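Galactofuranose-binding protein YtfQ (Escherichia coli, PDB 2VK2) binds alpha- and beta-galactofuranose in the periplasm and serves the YtfQRT-YjfF ABC transporter as its solute-binding component. Local coordinates at residues Glu83-Leu88 and Glu260-Asp265; Asp201-Ala206 and Pro230-Ala235; Asp118-Glu123 and Lys127-Val132; Ser181-Glu186 and Ile207-Glu212; Lys36-Gln41 and Arg52-Gln57. All coordinates share one frame; numbering follows the deposited sequence. Where two conformers were deposited one is given.

Overall arrangement
The five contacts fall into the two lobes of a periplasmic sugar-binding protein, with galactofuranose in the cleft between them. Interactions 1 and 5 share the parallel sheet of one lobe; their centres are about 17 Å apart, and they touch where Ile84 CD1 meets Val55 CA at 3.8 Å. Interactions 2, 3 and 4 belong to the other lobe. Interactions 2 and 4 share helix 200-212, and interaction 3 joins interaction 4 through Val132 CB and Phe182 CD2, 3.6 Å apart. The centres of interactions 1 and 4 lie about 47 Å apart. Interaction 2 is near the cleft, the Ile204 side chain being about 10 Å from the sugar.

Interaction 1: residues Glu83-Leu88 and Glu260-Asp265; sequences EIPVFL and EKYKKD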
# COMPACT_ATOMS: atom_id res chain seq x y z
N GLU A 83 -25.27 -9.83 -11.18
CA GLU A 83 -25.83 -8.64 -10.54
C GLU A 83 -25.35 -8.46 -9.10
O GLU A 83 -26.10 -8.04 -8.23
CB GLU A 83 -27.36 -8.65 -10.63
CG GLU A 83 -27.88 -8.75 -12.07
CD GLU A 83 -29.39 -8.78 -12.16
OE1 GLU A 83 -30.05 -8.01 -11.43
OE2 GLU A 83 -29.91 -9.58 -12.97
N ILE A 84 -24.07 -8.77 -8.88
CA ILE A 84 -23.44 -8.59 -7.57
C ILE A 84 -22.46 -7.42 -7.68
O ILE A 84 -21.48 -7.51 -8.42
CB ILE A 84 -22.70 -9.87 -7.13
CG1 ILE A 84 -23.68 -11.03 -6.98
CG2 ILE A 84 -21.95 -9.63 -5.82
CD1 ILE A 84 -23.03 -12.36 -6.72
N PRO A 85 -22.72 -6.32 -6.96
CA PRO A 85 -21.83 -5.16 -7.05
C PRO A 85 -20.44 -5.44 -6.50
O PRO A 85 -20.29 -6.18 -5.52
CB PRO A 85 -22.55 -4.10 -6.20
CG PRO A 85 -23.37 -4.88 -5.25
CD PRO A 85 -23.83 -6.08 -6.02
N VAL A 86 -19.44 -4.86 -7.15
CA VAL A 86 -18.04 -5.07 -6.80
C VAL A 86 -17.40 -3.75 -6.38
O VAL A 86 -17.59 -2.72 -7.04
CB VAL A 86 -17.25 -5.68 -7.98
CG1 VAL A 86 -15.75 -5.71 -7.67
CG2 VAL A 86 -17.76 -7.08 -8.28
N PHE A 87 -16.67 -3.79 -5.27
CA PHE A 87 -15.97 -2.62 -4.75
C PHE A 87 -14.49 -2.96 -4.66
O PHE A 87 -14.12 -4.01 -4.13
CB PHE A 87 -16.51 -2.26 -3.36
CG PHE A 87 -17.98 -1.96 -3.35
CD1 PHE A 87 -18.44 -0.65 -3.30
CD2 PHE A 87 -18.91 -2.99 -3.41
CE1 PHE A 87 -19.80 -0.37 -3.30
CE2 PHE A 87 -20.27 -2.71 -3.41
CZ PHE A 87 -20.71 -1.41 -3.36
N LEU A 88 -13.64 -2.09 -5.20
CA LEU A 88 -12.20 -2.31 -5.17
C LEU A 88 -11.60 -1.55 -4.00
O LEU A 88 -11.95 -0.39 -3.77
CB LEU A 88 -11.57 -1.86 -6.49
CG LEU A 88 -12.14 -2.53 -7.75
CD1 LEU A 88 -11.45 -1.98 -8.99
CD2 LEU A 88 -12.01 -4.05 -7.68
N GLU A 260 -24.06 0.21 1.58
CA GLU A 260 -25.29 0.44 2.34
C GLU A 260 -26.21 1.43 1.64
O GLU A 260 -27.42 1.20 1.55
CB GLU A 260 -24.98 0.94 3.74
CG GLU A 260 -24.40 -0.12 4.67
CD GLU A 260 -23.87 0.47 5.96
OE1 GLU A 260 -23.99 1.70 6.17
OE2 GLU A 260 -23.33 -0.30 6.78
N LYS A 261 -25.64 2.53 1.14
CA LYS A 261 -26.41 3.54 0.41
C LYS A 261 -27.00 2.96 -0.87
O LYS A 261 -28.16 3.21 -1.20
CB LYS A 261 -25.54 4.75 0.08
CG LYS A 261 -25.22 5.63 1.27
CD LYS A 261 -24.38 6.83 0.87
N TYR A 262 -26.20 2.17 -1.58
CA TYR A 262 -26.64 1.54 -2.83
C TYR A 262 -27.78 0.54 -2.60
O TYR A 262 -28.77 0.56 -3.32
CB TYR A 262 -25.45 0.85 -3.51
CG TYR A 262 -25.82 0.14 -4.79
CD1 TYR A 262 -26.27 0.84 -5.90
CD2 TYR A 262 -25.69 -1.25 -4.89
CE1 TYR A 262 -26.60 0.18 -7.08
CE2 TYR A 262 -26.02 -1.91 -6.07
CZ TYR A 262 -26.47 -1.19 -7.16
OH TYR A 262 -26.79 -1.85 -8.32
N LYS A 263 -27.63 -0.32 -1.60
CA LYS A 263 -28.66 -1.32 -1.29
C LYS A 263 -29.95 -0.68 -0.76
O LYS A 263 -31.03 -1.24 -0.95
CB LYS A 263 -28.13 -2.35 -0.29
CG LYS A 263 -27.00 -3.23 -0.82
CD LYS A 263 -27.50 -4.26 -1.82
CE LYS A 263 -26.35 -5.15 -2.31
NZ LYS A 263 -26.79 -6.18 -3.29
N LYS A 264 -29.83 0.48 -0.12
CA LYS A 264 -30.98 1.17 0.46
C LYS A 264 -31.88 1.81 -0.59
O LYS A 264 -33.11 1.75 -0.47
CB LYS A 264 -30.52 2.23 1.47
CG LYS A 264 -31.64 2.84 2.30
CD LYS A 264 -31.11 3.69 3.44
CE LYS A 264 -30.44 4.95 2.94
NZ LYS A 264 -30.09 5.88 4.06
N ASP A 265 -31.28 2.43 -1.61
CA ASP A 265 -32.07 3.12 -2.65
C ASP A 265 -31.41 3.25 -4.04
O ASP A 265 -31.85 4.05 -4.86
CB ASP A 265 -32.46 4.51 -2.13
CG ASP A 265 -31.26 5.37 -1.77
OD1 ASP A 265 -30.13 5.05 -2.18
OD2 ASP A 265 -31.45 6.37 -1.05
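Pro85 meets helix 252-265 through two neighbouring side chains, Tyr262 and Lys263. Its CG lies 4.1 Å from Tyr262 CE2, the proline meeting the phenol ring obliquely, and its CB is at the same distance from that carbon. Lys263 brings its far end to the CG-CD edge of the proline ring, NZ standing 4.0 Å from Pro85 CD. The tyrosine ring leaves the helix with CG anti to the backbone N (chi1 178°), which carries it out to the proline, whereas the lysine chain has to bend at chi2 (-73°) to reach it. Behind the proline, a backbone hydrogen bond with Ile62 ties it to strand 61-64, and Met102 touches both Pro85 and Tyr262. Helix 252-265 thus flanks the start of strand 86-89 in the first lobe, to which the chain has returned after building much of the second. With aliphatic and aromatic carbon doing most of the touching, the contact probably rests mainly on dispersion, while the one charged group in it, the Lys263 ammonium, is satisfied by Asp60 O, outside the two segments.

Interaction 2: residues Asp201-Ala206 and Pro230-Ala235; sequences DMVIGA and PDIYKA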
# COMPACT_ATOMS: atom_id res chain seq x y z
N ASP A 201 7.16 -1.60 5.55
CA ASP A 201 7.67 -2.92 5.90
C ASP A 201 8.97 -3.25 5.16
O ASP A 201 9.93 -3.71 5.78
CB ASP A 201 6.63 -4.02 5.66
CG ASP A 201 5.61 -4.13 6.78
OD1 ASP A 201 5.26 -3.09 7.38
OD2 ASP A 201 5.16 -5.26 7.06
N MET A 202 9.01 -2.99 3.86
CA MET A 202 10.23 -3.21 3.09
C MET A 202 11.39 -2.36 3.62
O MET A 202 12.52 -2.84 3.70
CB MET A 202 10.01 -2.93 1.60
CG MET A 202 9.25 -4.02 0.88
SD MET A 202 9.13 -3.77 -0.90
CE MET A 202 8.33 -2.17 -0.97
N VAL A 203 11.10 -1.12 3.99
CA VAL A 203 12.14 -0.23 4.51
C VAL A 203 12.59 -0.64 5.92
O VAL A 203 13.74 -0.41 6.29
CB VAL A 203 11.70 1.27 4.49
CG1 VAL A 203 11.43 1.80 5.89
CG2 VAL A 203 12.76 2.12 3.81
N ILE A 204 11.70 -1.26 6.69
CA ILE A 204 12.07 -1.77 8.01
C ILE A 204 13.05 -2.95 7.86
O ILE A 204 14.01 -3.06 8.63
CB ILE A 204 10.82 -2.16 8.83
CG1 ILE A 204 10.04 -0.90 9.22
CG2 ILE A 204 11.21 -2.92 10.09
CD1 ILE A 204 8.63 -1.14 9.66
N GLY A 205 12.81 -3.80 6.87
CA GLY A 205 13.79 -4.82 6.49
C GLY A 205 15.09 -4.19 6.03
O GLY A 205 16.18 -4.65 6.40
N ALA A 206 14.99 -3.14 5.22
CA ALA A 206 16.17 -2.41 4.75
C ALA A 206 16.98 -1.82 5.91
O ALA A 206 18.21 -1.86 5.89
CB ALA A 206 15.76 -1.30 3.78
N PRO A 230 2.89 1.15 12.82
CA PRO A 230 3.51 1.46 14.11
C PRO A 230 5.03 1.36 14.12
O PRO A 230 5.70 2.22 14.69
CB PRO A 230 2.90 0.41 15.05
CG PRO A 230 1.57 0.11 14.47
CD PRO A 230 1.73 0.24 12.97
N ASP A 231 5.57 0.32 13.49
CA ASP A 231 7.02 0.08 13.53
C ASP A 231 7.85 1.13 12.80
O ASP A 231 9.03 1.29 13.12
CB ASP A 231 7.35 -1.33 13.03
CG ASP A 231 7.02 -2.41 14.05
OD1 ASP A 231 6.64 -2.07 15.19
OD2 ASP A 231 7.15 -3.60 13.71
N ILE A 232 7.28 1.87 11.85
CA ILE A 232 8.05 2.96 11.24
C ILE A 232 8.18 4.13 12.22
O ILE A 232 9.22 4.79 12.25
CB ILE A 232 7.47 3.44 9.88
CG1 ILE A 232 8.57 4.10 9.05
CG2 ILE A 232 6.31 4.40 10.07
CD1 ILE A 232 9.71 3.17 8.67
N TYR A 233 7.15 4.38 13.02
CA TYR A 233 7.24 5.44 14.03
C TYR A 233 8.18 5.05 15.16
O TYR A 233 8.90 5.90 15.69
CB TYR A 233 5.86 5.81 14.56
CG TYR A 233 4.93 6.28 13.47
CD1 TYR A 233 5.22 7.43 12.73
CD2 TYR A 233 3.78 5.57 13.14
CE1 TYR A 233 4.38 7.86 11.71
CE2 TYR A 233 2.94 6.00 12.13
CZ TYR A 233 3.24 7.13 11.42
OH TYR A 233 2.39 7.54 10.41
N LYS A 234 8.20 3.77 15.51
CA LYS A 234 9.18 3.26 16.47
C LYS A 234 10.60 3.45 15.93
O LYS A 234 11.50 3.85 16.67
CB LYS A 234 8.93 1.78 16.77
CG LYS A 234 7.65 1.54 17.55
CD LYS A 234 7.50 0.09 17.97
CE LYS A 234 6.22 -0.10 18.76
NZ LYS A 234 6.13 -1.46 19.36
N ALA A 235 10.80 3.18 14.64
CA ALA A 235 12.09 3.40 14.01
C ALA A 235 12.48 4.88 14.04
O ALA A 235 13.63 5.21 14.33
CB ALA A 235 12.07 2.88 12.58
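Val203 and Ile232 meet almost at right angles, the CG1 methyl of the valine pressing on the CD1 methyl of the isoleucine at 3.5 Å. This is close for two methyl groups, and Val203 has a strained torsion (chi1 109°) consistent with close packing. Ile204, one residue on, runs across Asp231 instead: its CD1 comes within 3.6 Å of Asp231 CB and 4.0 Å of Ile232 N, resting on the first turn of the partner helix. Its CG1 touches Ile232 CD1 at 4.1 Å, so that one methyl of Ile232 serves both residues. Only the aliphatic root of Asp231 is used; its carboxylate forms a salt bridge with Arg172. The two helical segments approach to 9.9 Å between axes and are inclined by 39°. Sugar-binding Asn199 and Asp227 stand just before them in the chain. Helix 200-212 forms the crossover between parallel strands 194-197 and 222-225; Val203 packs on both strands, Ile232 reaches Ser225 of the second, and helix 285-291 covers Pro230 and Tyr233.

Interaction 3: residues Asp118-Glu123 and Lys127-Val132; sequences DWLVKE and KPCNVV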
# COMPACT_ATOMS: atom_id res chain seq x y z
N ASP A 118 9.34 14.97 -2.81
CA ASP A 118 9.43 16.39 -2.45
C ASP A 118 10.21 16.56 -1.15
O ASP A 118 11.05 17.45 -1.03
CB ASP A 118 8.03 17.01 -2.27
CG ASP A 118 7.28 17.18 -3.58
OD1 ASP A 118 7.88 17.05 -4.67
OD2 ASP A 118 6.07 17.48 -3.52
N TRP A 119 9.93 15.69 -0.17
CA TRP A 119 10.65 15.72 1.09
C TRP A 119 12.15 15.52 0.86
O TRP A 119 12.97 16.25 1.41
CB TRP A 119 10.11 14.66 2.06
CG TRP A 119 11.05 14.44 3.20
CD1 TRP A 119 11.16 15.20 4.32
CD2 TRP A 119 12.05 13.42 3.30
NE1 TRP A 119 12.17 14.72 5.12
CE2 TRP A 119 12.73 13.62 4.52
CE3 TRP A 119 12.44 12.36 2.48
CZ2 TRP A 119 13.77 12.79 4.94
CZ3 TRP A 119 13.47 11.54 2.90
CH2 TRP A 119 14.12 11.76 4.12
N LEU A 120 12.50 14.53 0.04
CA LEU A 120 13.90 14.21 -0.23
C LEU A 120 14.63 15.36 -0.91
O LEU A 120 15.77 15.68 -0.55
CB LEU A 120 14.02 12.94 -1.08
CG LEU A 120 15.44 12.47 -1.37
CD1 LEU A 120 16.16 12.05 -0.08
CD2 LEU A 120 15.43 11.34 -2.37
N VAL A 121 13.99 15.98 -1.89
CA VAL A 121 14.58 17.12 -2.60
C VAL A 121 14.97 18.22 -1.60
O VAL A 121 16.08 18.75 -1.66
CB VAL A 121 13.61 17.70 -3.66
CG1 VAL A 121 14.14 19.01 -4.23
CG2 VAL A 121 13.40 16.69 -4.78
N LYS A 122 14.06 18.54 -0.68
CA LYS A 122 14.34 19.54 0.35
C LYS A 122 15.42 19.08 1.32
O LYS A 122 16.29 19.86 1.71
CB LYS A 122 13.06 19.88 1.12
CG LYS A 122 12.05 20.69 0.32
CD LYS A 122 10.74 20.83 1.07
N GLU A 123 15.36 17.81 1.72
CA GLU A 123 16.29 17.25 2.70
C GLU A 123 17.75 17.31 2.23
O GLU A 123 18.63 17.74 2.97
CB GLU A 123 15.90 15.80 3.03
CG GLU A 123 16.79 15.10 4.06
CD GLU A 123 16.66 15.67 5.47
OE1 GLU A 123 15.62 16.29 5.78
OE2 GLU A 123 17.60 15.48 6.26
N LYS A 127 22.56 18.52 -2.80
CA LYS A 127 23.73 17.66 -2.66
C LYS A 127 23.53 16.32 -3.37
O LYS A 127 22.39 15.87 -3.54
CB LYS A 127 24.04 17.43 -1.18
CG LYS A 127 24.41 18.71 -0.44
CD LYS A 127 24.79 18.46 1.01
CE LYS A 127 23.57 18.16 1.86
NZ LYS A 127 23.91 17.97 3.29
N PRO A 128 24.64 15.67 -3.78
CA PRO A 128 24.49 14.38 -4.47
C PRO A 128 23.80 13.35 -3.60
O PRO A 128 24.10 13.26 -2.40
CB PRO A 128 25.94 13.96 -4.76
CG PRO A 128 26.74 15.20 -4.64
CD PRO A 128 26.05 16.05 -3.63
N CYS A 129 22.89 12.58 -4.21
CA CYS A 129 22.13 11.58 -3.46
C CYS A 129 21.74 10.44 -4.36
O CYS A 129 20.86 10.58 -5.16
CB CYS A 129 20.90 12.21 -2.84
SG CYS A 129 19.93 11.05 -1.82
N ASN A 130 22.40 9.36 -4.19
CA ASN A 130 22.03 8.11 -4.85
C ASN A 130 20.94 7.39 -4.07
O ASN A 130 21.11 7.08 -2.90
CB ASN A 130 23.23 7.18 -4.96
CG ASN A 130 24.26 7.68 -6.00
OD1 ASN A 130 23.98 8.44 -6.84
ND2 ASN A 130 25.44 7.20 -5.86
N VAL A 131 19.85 7.13 -4.79
CA VAL A 131 18.69 6.47 -4.23
C VAL A 131 18.64 5.01 -4.68
O VAL A 131 18.91 4.71 -5.84
CB VAL A 131 17.39 7.18 -4.67
CG1 VAL A 131 16.16 6.41 -4.20
CG2 VAL A 131 17.36 8.60 -4.14
N VAL A 132 18.31 4.12 -3.76
CA VAL A 132 17.95 2.75 -4.11
C VAL A 132 16.47 2.58 -3.79
O VAL A 132 15.99 3.03 -2.75
CB VAL A 132 18.83 1.70 -3.40
CG1 VAL A 132 20.30 1.89 -3.78
CG2 VAL A 132 18.65 1.73 -1.89
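Leu120 fills the angle between helix 109-124 and the start of strand 129-135, splitting its two methyl groups between Val131 and Cys129. The closer pair is Leu120 CD2 with Val131 CG2, at 3.8 Å, where the two side chains lie alongside, running in opposing senses. The second methyl, CD1, lies 4.3 Å from Cys129 SG. With CG anti to the backbone N (chi1 -177°), the leucine reaches out from the helix to the strand, whose residues 129 and 131 both turn toward it. This part is fully buried: Met194 of the next strand touches all three residues, and Phe150 of helix 141-153 packs against Leu120 and Val131.

Nearer the turn that joins the two elements the fit is slack. Lys127 and Glu123 are both exposed, and the Lys127 chain approaches the end of the helical segment no closer than 5.1 Å, from its CE to Glu123 O. Their charged groups do not pair, Lys127 NZ and Glu123 OE2 being 7.4 Å apart, and Lys127 also touches a crystal neighbour.

Cys129 forms a disulfide with Cys193, which links the first residue of strand 129-135 to the residue just before strand 194-197. The leucine therefore packs against a disulfide sulfur, which has no thiol proton to donate and is probably restrained by its bond to Cys193, an apolar surface suited to burial in the second lobe.

Interaction 4: residues Ser181-Glu186 and Ile207-Glu212; sequences SFIKAE and IQAIKE
Two neighbouring helices of the second alpha/beta lobe, 172-185 and 200-212, touch where Ile183 projects onto Ala209 and Ile210. The isoleucine's CD1 methyl makes the contact. It lies 3.5 Å from Ala209 O and 3.9 Å from Ile210 N, resting against the peptide that joins these two residues, and 4.0 Å from Ala209 CB. Ile210 joins from the side, its CG1 being 4.3 Å from the same methyl. The Ile183 chain is drawn out by an anti arrangement about CB-CG1 (chi2 168°), which carries its terminal carbon across the gap. The small side chain of Ala209 probably lets the isoleucine approach the backbone of the opposing helix, all three residues being buried. Salt bridging of Glu212 to Lys176 adds a polar tie between the helices on the exposed side. Ala209 also touches Met179 and Glu180, one turn earlier in helix 172-185. On its inner side that helix lies over the sheet, where Phe182 packs on strands 129-135 and 160-167, while Ile183 and Ile210 extend the apolar packing to Ala213 and Leu215 beyond the end of helix 200-212.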
# COMPACT_ATOMS: atom_id res chain seq x y z
N SER A 181 21.49 -6.96 -1.07
CA SER A 181 22.09 -7.05 -2.40
C SER A 181 22.50 -5.68 -2.93
O SER A 181 23.55 -5.54 -3.56
CB SER A 181 21.14 -7.74 -3.39
OG SER A 181 20.11 -6.88 -3.82
N PHE A 182 21.68 -4.66 -2.67
CA PHE A 182 22.01 -3.29 -3.06
C PHE A 182 23.26 -2.79 -2.34
O PHE A 182 24.13 -2.17 -2.95
CB PHE A 182 20.86 -2.32 -2.77
CG PHE A 182 19.63 -2.51 -3.65
CD1 PHE A 182 19.66 -3.27 -4.81
CD2 PHE A 182 18.45 -1.86 -3.31
CE1 PHE A 182 18.52 -3.40 -5.60
CE2 PHE A 182 17.32 -1.98 -4.10
CZ PHE A 182 17.35 -2.75 -5.24
N ILE A 183 23.34 -3.04 -1.04
CA ILE A 183 24.48 -2.63 -0.22
C ILE A 183 25.78 -3.26 -0.74
O ILE A 183 26.78 -2.57 -0.91
CB ILE A 183 24.27 -2.99 1.26
CG1 ILE A 183 23.20 -2.08 1.88
CG2 ILE A 183 25.56 -2.86 2.06
CD1 ILE A 183 22.70 -2.54 3.23
N LYS A 184 25.74 -4.56 -1.01
CA LYS A 184 26.90 -5.28 -1.54
C LYS A 184 27.31 -4.81 -2.94
O LYS A 184 28.49 -4.86 -3.29
CB LYS A 184 26.64 -6.79 -1.55
CG LYS A 184 26.58 -7.41 -0.16
CD LYS A 184 26.17 -8.87 -0.23
CE LYS A 184 25.88 -9.43 1.15
NZ LYS A 184 25.33 -10.81 1.09
N ALA A 185 26.33 -4.35 -3.72
CA ALA A 185 26.58 -3.85 -5.07
C ALA A 185 27.05 -2.39 -5.10
O ALA A 185 27.44 -1.89 -6.16
CB ALA A 185 25.33 -4.01 -5.93
N GLU A 186 27.02 -1.71 -3.95
CA GLU A 186 27.32 -0.28 -3.88
C GLU A 186 28.33 0.06 -2.79
O GLU A 186 28.09 0.93 -1.95
CB GLU A 186 26.02 0.51 -3.69
CG GLU A 186 25.04 0.43 -4.86
CD GLU A 186 25.59 1.04 -6.14
OE1 GLU A 186 26.59 1.80 -6.09
OE2 GLU A 186 25.02 0.77 -7.22
N ILE A 207 16.29 -1.28 6.91
CA ILE A 207 16.94 -0.74 8.10
C ILE A 207 17.80 -1.80 8.80
O ILE A 207 18.92 -1.51 9.22
CB ILE A 207 15.91 -0.10 9.07
CG1 ILE A 207 15.42 1.24 8.51
CG2 ILE A 207 16.52 0.11 10.45
CD1 ILE A 207 14.16 1.75 9.16
N GLN A 208 17.29 -3.03 8.89
CA GLN A 208 18.06 -4.15 9.44
C GLN A 208 19.33 -4.40 8.63
O GLN A 208 20.41 -4.55 9.19
CB GLN A 208 17.25 -5.45 9.43
CG GLN A 208 16.01 -5.49 10.28
CD GLN A 208 15.31 -6.83 10.21
OE1 GLN A 208 15.83 -7.84 10.69
NE2 GLN A 208 14.14 -6.86 9.58
N ALA A 209 19.18 -4.45 7.30
CA ALA A 209 20.31 -4.68 6.40
C ALA A 209 21.37 -3.58 6.52
O ALA A 209 22.57 -3.86 6.51
CB ALA A 209 19.83 -4.80 4.96
N ILE A 210 20.91 -2.34 6.64
CA ILE A 210 21.82 -1.19 6.78
C ILE A 210 22.63 -1.30 8.07
O ILE A 210 23.85 -1.12 8.06
CB ILE A 210 21.04 0.15 6.75
CG1 ILE A 210 20.42 0.38 5.37
CG2 ILE A 210 21.97 1.31 7.09
CD1 ILE A 210 19.30 1.41 5.37
N LYS A 211 21.95 -1.62 9.17
CA LYS A 211 22.62 -1.80 10.46
C LYS A 211 23.62 -2.96 10.43
O LYS A 211 24.73 -2.84 10.95
CB LYS A 211 21.61 -2.03 11.58
CG LYS A 211 20.85 -0.77 11.97
CD LYS A 211 20.20 -0.88 13.34
CE LYS A 211 18.81 -1.48 13.27
NZ LYS A 211 18.13 -1.46 14.59
N GLU A 212 23.22 -4.07 9.82
CA GLU A 212 24.09 -5.25 9.73
C GLU A 212 25.33 -5.01 8.86
O GLU A 212 26.35 -5.69 9.03
CB GLU A 212 23.29 -6.46 9.24
CG GLU A 212 22.31 -6.98 10.30
CD GLU A 212 21.41 -8.11 9.81
OE1 GLU A 212 21.63 -8.62 8.69
OE2 GLU A 212 20.49 -8.49 10.56

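Interaction 5: residues Lys36-Gln41 and Arg52-Gln57; sequences KIADGQ and RSFVAQ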
# COMPACT_ATOMS: atom_id res chain seq x y z
N LYS A 36 -17.11 -12.37 4.82
CA LYS A 36 -16.30 -13.54 4.53
C LYS A 36 -15.03 -13.07 3.86
O LYS A 36 -15.09 -12.37 2.85
CB LYS A 36 -17.05 -14.49 3.60
CG LYS A 36 -18.46 -14.81 4.05
CD LYS A 36 -19.11 -15.85 3.16
CE LYS A 36 -18.48 -17.22 3.36
NZ LYS A 36 -19.30 -18.30 2.77
N ILE A 37 -13.88 -13.43 4.42
CA ILE A 37 -12.60 -13.01 3.87
C ILE A 37 -11.85 -14.21 3.29
O ILE A 37 -11.59 -15.19 3.99
CB ILE A 37 -11.72 -12.30 4.92
CG1 ILE A 37 -12.49 -11.13 5.55
CG2 ILE A 37 -10.44 -11.80 4.27
CD1 ILE A 37 -11.69 -10.37 6.58
N ALA A 38 -11.52 -14.12 2.01
CA ALA A 38 -10.68 -15.10 1.34
C ALA A 38 -9.27 -14.54 1.22
O ALA A 38 -9.08 -13.40 0.81
CB ALA A 38 -11.24 -15.44 -0.04
N ASP A 39 -8.28 -15.35 1.58
CA ASP A 39 -6.88 -14.95 1.54
C ASP A 39 -6.26 -15.48 0.26
O ASP A 39 -6.14 -16.69 0.08
CB ASP A 39 -6.16 -15.49 2.77
CG ASP A 39 -4.75 -14.94 2.92
OD1 ASP A 39 -4.00 -14.93 1.93
OD2 ASP A 39 -4.39 -14.53 4.04
N GLY A 40 -5.85 -14.57 -0.63
CA GLY A 40 -5.31 -14.94 -1.94
C GLY A 40 -3.88 -15.43 -1.95
O GLY A 40 -3.39 -15.87 -2.99
N GLN A 41 -3.19 -15.34 -0.81
CA GLN A 41 -1.80 -15.78 -0.69
C GLN A 41 -0.92 -15.15 -1.78
O GLN A 41 -0.04 -15.80 -2.34
CB GLN A 41 -1.71 -17.32 -0.72
CG GLN A 41 -2.46 -17.98 0.44
CD GLN A 41 -2.55 -19.48 0.30
OE1 GLN A 41 -3.20 -20.00 -0.62
NE2 GLN A 41 -1.92 -20.20 1.21
N ARG A 52 -15.13 -16.03 -7.83
CA ARG A 52 -16.06 -16.98 -8.44
C ARG A 52 -16.88 -17.75 -7.41
O ARG A 52 -18.07 -17.97 -7.61
CB ARG A 52 -15.32 -17.95 -9.36
CG ARG A 52 -14.93 -17.29 -10.65
CD ARG A 52 -14.18 -18.19 -11.60
NE ARG A 52 -13.94 -17.47 -12.85
CZ ARG A 52 -12.93 -17.69 -13.68
NH1 ARG A 52 -12.01 -18.62 -13.42
NH2 ARG A 52 -12.82 -16.96 -14.78
N SER A 53 -16.24 -18.13 -6.30
CA SER A 53 -16.96 -18.79 -5.22
C SER A 53 -18.00 -17.86 -4.60
O SER A 53 -19.13 -18.28 -4.35
CB SER A 53 -15.99 -19.28 -4.14
OG SER A 53 -16.68 -19.92 -3.09
N PHE A 54 -17.63 -16.61 -4.35
CA PHE A 54 -18.58 -15.64 -3.80
C PHE A 54 -19.77 -15.43 -4.73
O PHE A 54 -20.91 -15.31 -4.27
CB PHE A 54 -17.90 -14.29 -3.53
CG PHE A 54 -16.87 -14.31 -2.42
CD1 PHE A 54 -17.06 -15.06 -1.26
CD2 PHE A 54 -15.72 -13.54 -2.53
CE1 PHE A 54 -16.11 -15.05 -0.25
CE2 PHE A 54 -14.78 -13.52 -1.51
CZ PHE A 54 -14.97 -14.28 -0.38
N VAL A 55 -19.52 -15.38 -6.04
CA VAL A 55 -20.60 -15.26 -7.02
C VAL A 55 -21.53 -16.47 -6.95
O VAL A 55 -22.74 -16.32 -6.89
CB VAL A 55 -20.05 -15.10 -8.46
CG1 VAL A 55 -21.18 -15.23 -9.48
CG2 VAL A 55 -19.34 -13.76 -8.60
N ALA A 56 -20.94 -17.67 -6.93
CA ALA A 56 -21.72 -18.91 -6.86
C ALA A 56 -22.57 -18.96 -5.60
O ALA A 56 -23.72 -19.40 -5.64
CB ALA A 56 -20.79 -20.12 -6.93
N GLN A 57 -22.01 -18.50 -4.48
CA GLN A 57 -22.73 -18.48 -3.20
C GLN A 57 -23.88 -17.47 -3.17
O GLN A 57 -24.82 -17.64 -2.39
CB GLN A 57 -21.77 -18.16 -2.06
CG GLN A 57 -20.78 -19.25 -1.77
CD GLN A 57 -19.78 -18.82 -0.72
OE1 GLN A 57 -20.16 -18.48 0.40
NE2 GLN A 57 -18.50 -18.81 -1.08
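A bend at chi3 (71°) turns the end of the Lys36 chain toward Gln57, whose own chain is extended beyond CG, so that a side chain from the strand and one from the helix meet head-on. Lys36 NZ donates to Gln57 OE1 in the carbonyl plane, on a lone pair, with a C=O...N angle of 140°. At 2.5 Å the separation is unusually short, so the exact length is doubtful. The other end of the amide is held as well: Gln57 NE2 donates to Ser53 OG at 2.9 Å, one turn back in the helix, and this bond lies close to the amide plane. The NE2 bond to Ser53 OG, with the lysine at OE1, is consistent with this amide orientation.

The contact pairs edge strand 34-39 of the first lobe with helix 44-57, which leads on to strand 61-64; this beta-alpha-beta crossover passes over strand 4-9. Phe54 forms its apolar centre. Lys36 O and Ala38 CB approach its ring obliquely, CZ lying 3.8 Å from Lys36 O and 3.9 Å from Ala38 CB, while CE1 lies 4.0 Å from Lys36 CB. Ile62 and Val59 pack around the same ring. Where the strand ends, Asp39 OD1 accepts from Gln41 N at 2.9 Å in an Asx turn, and Gly40 O receives a bond from Asn46 ND2 in the first turn of the helix.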